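PDB 1L1S: uncharacterized protein from Methanothermobacter thermautotrophicus, which is of unknown function but belongs to the DsrE/DsrF-like family, whose characterised members include proteins of sulfur transfer. Local coordinates for residues V6-D11 / S23-L28; D11-S16 / G45-R50; I37-Y42 / V67-C72. One frame throughout, in Å; residues are numbered along the deposited sequence.

Overall arrangement
From the N terminus, strand 4-10 leads through a short loop into helix 15-31, and contact 1 (6-11 with 23-28) closes the loop between them by laying the helix on the strand. Contact 2 (11-16 with 45-50) starts at Asp11, which it shares with contact 1, and the two cross because their segments alternate; it ties the loop after strand 4-10 to the loop after strand 35-41. Contact 3 (37-42 with 67-72) opens after contact 1 has closed, crosses contact 2, and pairs strands 35-41 and 68-72, closing the crossover through helix 56-64. Contacts 1 and 3 meet in one parallel sheet, where Phe8 N lies 2.7 Å from Glu38 O, a probable hydrogen bond.

Contact 1 of 3, residues V6-D11 / S23-L28; sequences VVFHID and SNVRNL
Phe8 of strand 4-10 meets Asn24, Val25 and Leu28, which lie on the face of helix 15-31 turned to the sheet. Val25 CG2 sits over one face of the ring, 4.2 Å from its centroid and 16° off the normal, a CH-pi contact displaced toward the CD1-CE1 side of the rim. Leu28 CD2 comes instead to the ring edge, 3.7 Å from Phe8 CE1, and Asn24 CB approaches CE2 obliquely at 3.7 Å. Two residues earlier on the strand, Val6 and Leu28 reach for each other tip to tip; Val6 CG1 to Leu28 CD2 is 3.4 Å, tighter than usual for two methyls. The Phe8 side chain leaves the strand toward the helix, and chi1 of -75° sets CG anti to the carbonyl carbon there. The antiparallel course of the two segments, 167° between their axes, matches Val6 with Leu28 and Phe8 with Val25. Farther out, Ile37 and Ile111 of the flanking strands and Leu21 of the helix also touch Phe8, while Val101 of the second subunit packs on Val6. With no hydrogen bond between the segments and all five touching residues buried, apolar packing holds strand to helix here.

Contact 2 of 3, residues D11-S16 / G45-R50; sequences DEDDES and GVNVLR
Gly45 packs against the backbone of Asp11 and Glu12, and this is the close part of the contact. The CA atoms of Asp11 and Gly45 are 4.1 Å apart, an approach that Gly45 allows because it carries no side chain. Gly45 CA also makes a CA-H...O contact with Glu12 O at 3.4 Å. The Asp11 side chain turns away from Gly45, and its OD1 accepts a hydrogen bond from His9 NE2.

The other half is looser, and its polar pair, Asp13 and Asn47, is partly exposed. Asn47 ND2 donates to Asp13 OD2 over 3.3 Å; the bond is long but fairly straight, 165° at the hydrogen. The acceptor lies near the Asn47 amide plane, whereas the donor stands well above the carboxylate plane, 64° out of it, and the two flat groups are clearly turned against each other. Asp13 CG is placed between the backbone N and the carbonyl carbon (chi1 66°), which puts it 4.0 Å from Asn47 ND2. Beside this pair, Asp13 CB is 4.4 Å from CG2 of the buried Val48, a slack contact, and Val48 in turn touches Val18 of helix 15-31.

One residue on, Asp14 occupies the N-cap of that helix, its OD1 accepting from Arg17 N. The contact as a whole joins two loops that follow the C-terminal ends of neighbouring parallel strands, 4-10 and 35-41, an arrangement characteristic of alpha/beta folds built from beta-alpha-beta units.

Contact 3 of 3, residues I37-Y42 / V67-C72; sequences IEVVAY and VRFCAC
The middle strand of the parallel sheet, 35-41, pairs here with its neighbour 68-72; joined through helix 56-64 as a beta-alpha-beta unit, they run with 23° between the axes of the two short segments, 4.6 Å apart at closest approach. Four backbone bonds set the register. Arg68 N donates to Ile37 O and Val39 N to Arg68 O; Cys70 N then donates to Val39 O at 2.7 Å, and Ala41 N to Cys70 O at 3.1 Å. Beyond them the pairing slackens, since Ala41 O and Cys72 N are 3.7 Å apart.

On the face bearing Glu38, Arg68 and Cys70, the acidic and basic side chains lie side by side and point the same way. Arg68 NH1 gives Glu38 OE2 a salt-bridge hydrogen bond of 2.9 Å, 162° at the hydrogen. The oxygen lies in the guanidinium plane, while the donor stands above the carboxylate plane. Cys70 SG lies over one guanidinium face, 3.8 Å above its plane and near the rim. Arg103 also pairs with Glu38 OE2, His99 bonds OE1, and Asp91 pairs with Arg68 NE, so several partners satisfy this buried carboxylate.

On the face of Val39 and Phe69 the contact is apolar. The two run alongside each other, with Val39 CB 3.6 Å from Phe69 CD2; Val39 CG1, anti to the backbone N (chi1 179°), also meets the ring at CD2 and CE2. Val39 CG2 reaches Val67 CG1 at 3.9 Å. Val59 and Leu62 of helix 56-64 pack on Phe69, and on the opposite face Val40 meets His99 and Ile100 of helix 96-105, the layering of a three-layer alpha/beta/alpha fold with a parallel central sheet.

Contact 1 of 3, residues V6-D11 / S23-L28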
# COMPACT_ATOMS: atom_id res chain seq x y z
N VAL A 6 0.41 -14.48 2.47
CA VAL A 6 0.55 -13.03 2.41
C VAL A 6 1.99 -12.56 2.36
O VAL A 6 2.88 -13.10 3.02
CB VAL A 6 -0.18 -12.38 3.62
CG1 VAL A 6 0.21 -13.07 4.89
CG2 VAL A 6 0.14 -10.89 3.72
N VAL A 7 2.21 -11.53 1.55
CA VAL A 7 3.52 -10.94 1.41
C VAL A 7 3.45 -9.47 1.84
O VAL A 7 2.58 -8.71 1.37
CB VAL A 7 4.04 -11.04 -0.06
CG1 VAL A 7 3.03 -10.44 -1.02
CG2 VAL A 7 5.37 -10.32 -0.20
N PHE A 8 4.34 -9.09 2.76
CA PHE A 8 4.42 -7.72 3.25
C PHE A 8 5.44 -6.97 2.44
O PHE A 8 6.40 -7.54 1.93
CB PHE A 8 4.83 -7.66 4.72
CG PHE A 8 3.75 -8.04 5.67
CD1 PHE A 8 3.45 -9.38 5.90
CD2 PHE A 8 3.03 -7.07 6.36
CE1 PHE A 8 2.45 -9.74 6.81
CE2 PHE A 8 2.03 -7.41 7.27
CZ PHE A 8 1.74 -8.75 7.50
N HIS A 9 5.23 -5.66 2.34
CA HIS A 9 6.09 -4.80 1.56
C HIS A 9 6.57 -3.65 2.42
O HIS A 9 5.76 -2.93 3.00
CB HIS A 9 5.28 -4.29 0.36
CG HIS A 9 5.88 -3.14 -0.38
ND1 HIS A 9 5.24 -2.53 -1.43
CD2 HIS A 9 7.05 -2.47 -0.22
CE1 HIS A 9 5.97 -1.53 -1.89
NE2 HIS A 9 7.08 -1.47 -1.17
N ILE A 10 7.88 -3.50 2.54
CA ILE A 10 8.44 -2.39 3.29
C ILE A 10 9.63 -1.81 2.51
O ILE A 10 10.50 -2.55 2.07
CB ILE A 10 8.87 -2.83 4.70
CG1 ILE A 10 9.29 -1.61 5.51
CG2 ILE A 10 10.00 -3.86 4.62
CD1 ILE A 10 9.60 -1.96 6.95
N ASP A 11 9.64 -0.50 2.31
CA ASP A 11 10.73 0.13 1.59
C ASP A 11 11.33 1.33 2.33
O ASP A 11 12.02 2.16 1.74
CB ASP A 11 10.29 0.52 0.17
CG ASP A 11 9.01 1.36 0.14
OD1 ASP A 11 8.31 1.35 -0.90
OD2 ASP A 11 8.69 2.04 1.15
N SER A 23 5.04 -5.93 14.26
CA SER A 23 3.82 -6.12 15.01
C SER A 23 2.75 -6.75 14.15
O SER A 23 2.05 -7.67 14.59
CB SER A 23 3.31 -4.77 15.54
OG SER A 23 1.94 -4.87 15.90
N ASN A 24 2.61 -6.27 12.92
CA ASN A 24 1.61 -6.83 12.01
C ASN A 24 1.89 -8.31 11.70
O ASN A 24 0.97 -9.11 11.61
CB ASN A 24 1.56 -6.02 10.71
CG ASN A 24 1.00 -4.63 10.91
OD1 ASN A 24 0.32 -4.37 11.89
ND2 ASN A 24 1.27 -3.73 9.97
N VAL A 25 3.16 -8.66 11.53
CA VAL A 25 3.52 -10.06 11.25
C VAL A 25 3.13 -10.98 12.42
O VAL A 25 2.56 -12.04 12.22
CB VAL A 25 5.03 -10.22 10.98
CG1 VAL A 25 5.44 -11.69 11.02
CG2 VAL A 25 5.36 -9.61 9.61
N ARG A 26 3.44 -10.56 13.64
CA ARG A 26 3.10 -11.35 14.81
C ARG A 26 1.59 -11.43 15.01
O ARG A 26 1.05 -12.50 15.30
CB ARG A 26 3.76 -10.76 16.05
CG ARG A 26 5.26 -11.00 16.09
CD ARG A 26 5.91 -10.39 17.32
NE ARG A 26 7.32 -10.75 17.38
CZ ARG A 26 8.31 -9.92 17.68
NH1 ARG A 26 8.05 -8.64 17.95
NH2 ARG A 26 9.56 -10.35 17.68
N ASN A 27 0.91 -10.30 14.86
CA ASN A 27 -0.54 -10.22 15.01
C ASN A 27 -1.20 -11.21 14.06
O ASN A 27 -2.10 -11.98 14.44
CB ASN A 27 -1.01 -8.79 14.68
CG ASN A 27 -2.52 -8.58 14.86
OD1 ASN A 27 -2.96 -7.49 15.25
ND2 ASN A 27 -3.30 -9.61 14.57
N LEU A 28 -0.73 -11.20 12.82
CA LEU A 28 -1.25 -12.06 11.79
C LEU A 28 -1.09 -13.54 12.15
O LEU A 28 -2.02 -14.32 11.98
CB LEU A 28 -0.55 -11.74 10.47
CG LEU A 28 -1.18 -12.30 9.21
CD1 LEU A 28 -2.64 -11.86 9.11
CD2 LEU A 28 -0.40 -11.82 8.00

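Contact 2 of 3, residues D11-S16 / G45-R50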
# COMPACT_ATOMS: atom_id res chain seq x y z
N ASP A 11 9.64 -0.50 2.31
CA ASP A 11 10.73 0.13 1.59
C ASP A 11 11.33 1.33 2.33
O ASP A 11 12.02 2.16 1.74
CB ASP A 11 10.29 0.52 0.17
CG ASP A 11 9.01 1.36 0.14
OD1 ASP A 11 8.31 1.35 -0.90
OD2 ASP A 11 8.69 2.04 1.15
N GLU A 12 11.07 1.40 3.63
CA GLU A 12 11.59 2.48 4.47
C GLU A 12 12.19 1.80 5.70
O GLU A 12 11.92 0.63 5.95
CB GLU A 12 10.46 3.43 4.91
CG GLU A 12 9.60 3.92 3.74
CD GLU A 12 8.28 4.58 4.18
OE1 GLU A 12 8.29 5.79 4.49
OE2 GLU A 12 7.25 3.88 4.21
N ASP A 13 13.02 2.52 6.45
CA ASP A 13 13.61 1.91 7.64
C ASP A 13 13.40 2.74 8.91
O ASP A 13 14.04 2.51 9.93
CB ASP A 13 15.10 1.63 7.43
CG ASP A 13 15.93 2.89 7.27
OD1 ASP A 13 15.39 3.93 6.84
OD2 ASP A 13 17.15 2.84 7.57
N ASP A 14 12.49 3.71 8.84
CA ASP A 14 12.20 4.53 10.02
C ASP A 14 11.59 3.59 11.07
O ASP A 14 10.80 2.69 10.75
CB ASP A 14 11.25 5.69 9.66
CG ASP A 14 9.86 5.22 9.30
OD1 ASP A 14 9.02 5.08 10.21
OD2 ASP A 14 9.60 5.00 8.09
N GLU A 15 11.99 3.81 12.32
CA GLU A 15 11.55 2.97 13.43
C GLU A 15 10.06 2.62 13.48
O GLU A 15 9.69 1.45 13.41
CB GLU A 15 12.01 3.61 14.75
CG GLU A 15 11.44 2.97 16.00
CD GLU A 15 12.40 2.99 17.19
OE1 GLU A 15 11.92 2.83 18.33
OE2 GLU A 15 13.63 3.14 16.99
N SER A 16 9.19 3.61 13.60
CA SER A 16 7.75 3.33 13.69
C SER A 16 7.23 2.41 12.58
O SER A 16 6.44 1.51 12.84
CB SER A 16 6.96 4.64 13.72
OG SER A 16 7.50 5.57 12.80
N GLY A 45 14.46 0.02 3.06
CA GLY A 45 13.93 -1.11 3.81
C GLY A 45 14.89 -2.27 4.00
O GLY A 45 14.80 -3.00 4.98
N VAL A 46 15.84 -2.46 3.09
CA VAL A 46 16.76 -3.58 3.28
C VAL A 46 17.67 -3.41 4.50
O VAL A 46 18.16 -4.41 5.05
CB VAL A 46 17.60 -3.84 2.04
CG1 VAL A 46 16.68 -4.13 0.86
CG2 VAL A 46 18.52 -2.66 1.75
N ASN A 47 17.90 -2.18 4.94
CA ASN A 47 18.74 -1.96 6.10
C ASN A 47 18.21 -2.76 7.29
O ASN A 47 18.96 -3.11 8.20
CB ASN A 47 18.82 -0.48 6.46
CG ASN A 47 19.51 0.34 5.39
OD1 ASN A 47 20.40 -0.17 4.70
ND2 ASN A 47 19.12 1.60 5.25
N VAL A 48 16.92 -3.07 7.27
CA VAL A 48 16.32 -3.84 8.35
C VAL A 48 16.79 -5.28 8.35
O VAL A 48 16.77 -5.95 9.39
CB VAL A 48 14.78 -3.82 8.24
CG1 VAL A 48 14.19 -4.91 9.12
CG2 VAL A 48 14.25 -2.46 8.67
N LEU A 49 17.22 -5.76 7.19
CA LEU A 49 17.68 -7.14 7.08
C LEU A 49 19.20 -7.32 7.25
O LEU A 49 19.70 -8.42 7.10
CB LEU A 49 17.23 -7.71 5.73
CG LEU A 49 15.75 -7.54 5.36
CD1 LEU A 49 15.45 -8.26 4.06
CD2 LEU A 49 14.87 -8.10 6.49
N ARG A 50 19.91 -6.23 7.55
CA ARG A 50 21.37 -6.27 7.74
C ARG A 50 21.75 -7.03 9.01
O ARG A 50 20.99 -7.07 9.97
CB ARG A 50 21.95 -4.86 7.89
CG ARG A 50 22.12 -4.05 6.63
CD ARG A 50 22.60 -2.64 7.00
NE ARG A 50 23.40 -2.04 5.94
CZ ARG A 50 24.66 -2.39 5.66
NH1 ARG A 50 25.27 -3.33 6.36
NH2 ARG A 50 25.28 -1.83 4.64

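Contact 3 of 3, residues I37-Y42 / V67-C72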
# COMPACT_ATOMS: atom_id res chain seq x y z
N ILE A 37 3.79 -16.51 5.46
CA ILE A 37 4.18 -15.11 5.35
C ILE A 37 5.56 -14.83 4.77
O ILE A 37 6.55 -15.46 5.16
CB ILE A 37 4.17 -14.42 6.72
CG1 ILE A 37 2.85 -14.64 7.46
CG2 ILE A 37 4.44 -12.93 6.54
CD1 ILE A 37 2.80 -13.94 8.83
N GLU A 38 5.63 -13.84 3.88
CA GLU A 38 6.89 -13.39 3.31
C GLU A 38 6.98 -11.88 3.47
O GLU A 38 5.99 -11.18 3.33
CB GLU A 38 7.01 -13.74 1.83
CG GLU A 38 7.05 -15.23 1.56
CD GLU A 38 7.47 -15.55 0.13
OE1 GLU A 38 7.22 -14.70 -0.76
OE2 GLU A 38 8.03 -16.64 -0.10
N VAL A 39 8.18 -11.40 3.79
CA VAL A 39 8.41 -9.98 3.96
C VAL A 39 9.45 -9.52 2.93
O VAL A 39 10.62 -9.93 2.98
CB VAL A 39 8.92 -9.65 5.37
CG1 VAL A 39 9.18 -8.18 5.50
CG2 VAL A 39 7.92 -10.09 6.42
N VAL A 40 9.00 -8.68 2.00
CA VAL A 40 9.86 -8.16 0.96
C VAL A 40 10.27 -6.73 1.29
O VAL A 40 9.44 -5.83 1.39
CB VAL A 40 9.14 -8.15 -0.41
CG1 VAL A 40 10.07 -7.56 -1.48
CG2 VAL A 40 8.72 -9.55 -0.79
N ALA A 41 11.58 -6.54 1.46
CA ALA A 41 12.12 -5.25 1.80
C ALA A 41 13.08 -4.78 0.72
O ALA A 41 13.97 -5.54 0.31
CB ALA A 41 12.85 -5.34 3.13
N TYR A 42 12.90 -3.56 0.24
CA TYR A 42 13.83 -3.02 -0.74
C TYR A 42 14.11 -1.55 -0.42
O TYR A 42 13.53 -1.02 0.53
CB TYR A 42 13.31 -3.23 -2.18
CG TYR A 42 11.99 -2.60 -2.55
CD1 TYR A 42 11.90 -1.25 -2.90
CD2 TYR A 42 10.82 -3.37 -2.61
CE1 TYR A 42 10.69 -0.68 -3.31
CE2 TYR A 42 9.60 -2.81 -3.01
CZ TYR A 42 9.54 -1.47 -3.36
OH TYR A 42 8.34 -0.90 -3.75
N VAL A 67 8.69 -17.26 9.04
CA VAL A 67 8.60 -16.05 8.23
C VAL A 67 9.83 -15.93 7.33
O VAL A 67 10.97 -15.99 7.80
CB VAL A 67 8.51 -14.76 9.10
CG1 VAL A 67 8.40 -13.53 8.20
CG2 VAL A 67 7.33 -14.84 10.05
N ARG A 68 9.58 -15.73 6.04
CA ARG A 68 10.65 -15.59 5.07
C ARG A 68 10.90 -14.12 4.69
O ARG A 68 10.04 -13.46 4.09
CB ARG A 68 10.32 -16.40 3.81
CG ARG A 68 11.40 -16.37 2.76
CD ARG A 68 10.92 -16.96 1.43
NE ARG A 68 12.00 -17.03 0.45
CZ ARG A 68 11.83 -17.06 -0.87
NH1 ARG A 68 10.60 -17.02 -1.37
NH2 ARG A 68 12.87 -17.14 -1.68
N PHE A 69 12.08 -13.61 5.04
CA PHE A 69 12.43 -12.24 4.68
C PHE A 69 13.22 -12.29 3.38
O PHE A 69 14.14 -13.10 3.24
CB PHE A 69 13.26 -11.59 5.79
CG PHE A 69 12.49 -11.32 7.04
CD1 PHE A 69 12.26 -12.33 7.97
CD2 PHE A 69 11.97 -10.06 7.29
CE1 PHE A 69 11.54 -12.09 9.12
CE2 PHE A 69 11.24 -9.80 8.45
CZ PHE A 69 11.03 -10.82 9.36
N CYS A 70 12.86 -11.43 2.44
CA CYS A 70 13.48 -11.37 1.12
C CYS A 70 14.08 -10.00 0.82
O CYS A 70 13.41 -8.98 0.94
CB CYS A 70 12.44 -11.70 0.06
SG CYS A 70 11.50 -13.22 0.40
N ALA A 71 15.35 -10.00 0.41
CA ALA A 71 16.07 -8.78 0.07
C ALA A 71 16.11 -8.70 -1.46
O ALA A 71 16.13 -9.72 -2.14
CB ALA A 71 17.48 -8.82 0.64
N CYS A 72 16.12 -7.48 -1.98
CA CYS A 72 16.12 -7.27 -3.42
C CYS A 72 17.53 -7.33 -4.00
O CYS A 72 18.40 -6.54 -3.63
CB CYS A 72 15.48 -5.91 -3.74
SG CYS A 72 15.28 -5.60 -5.48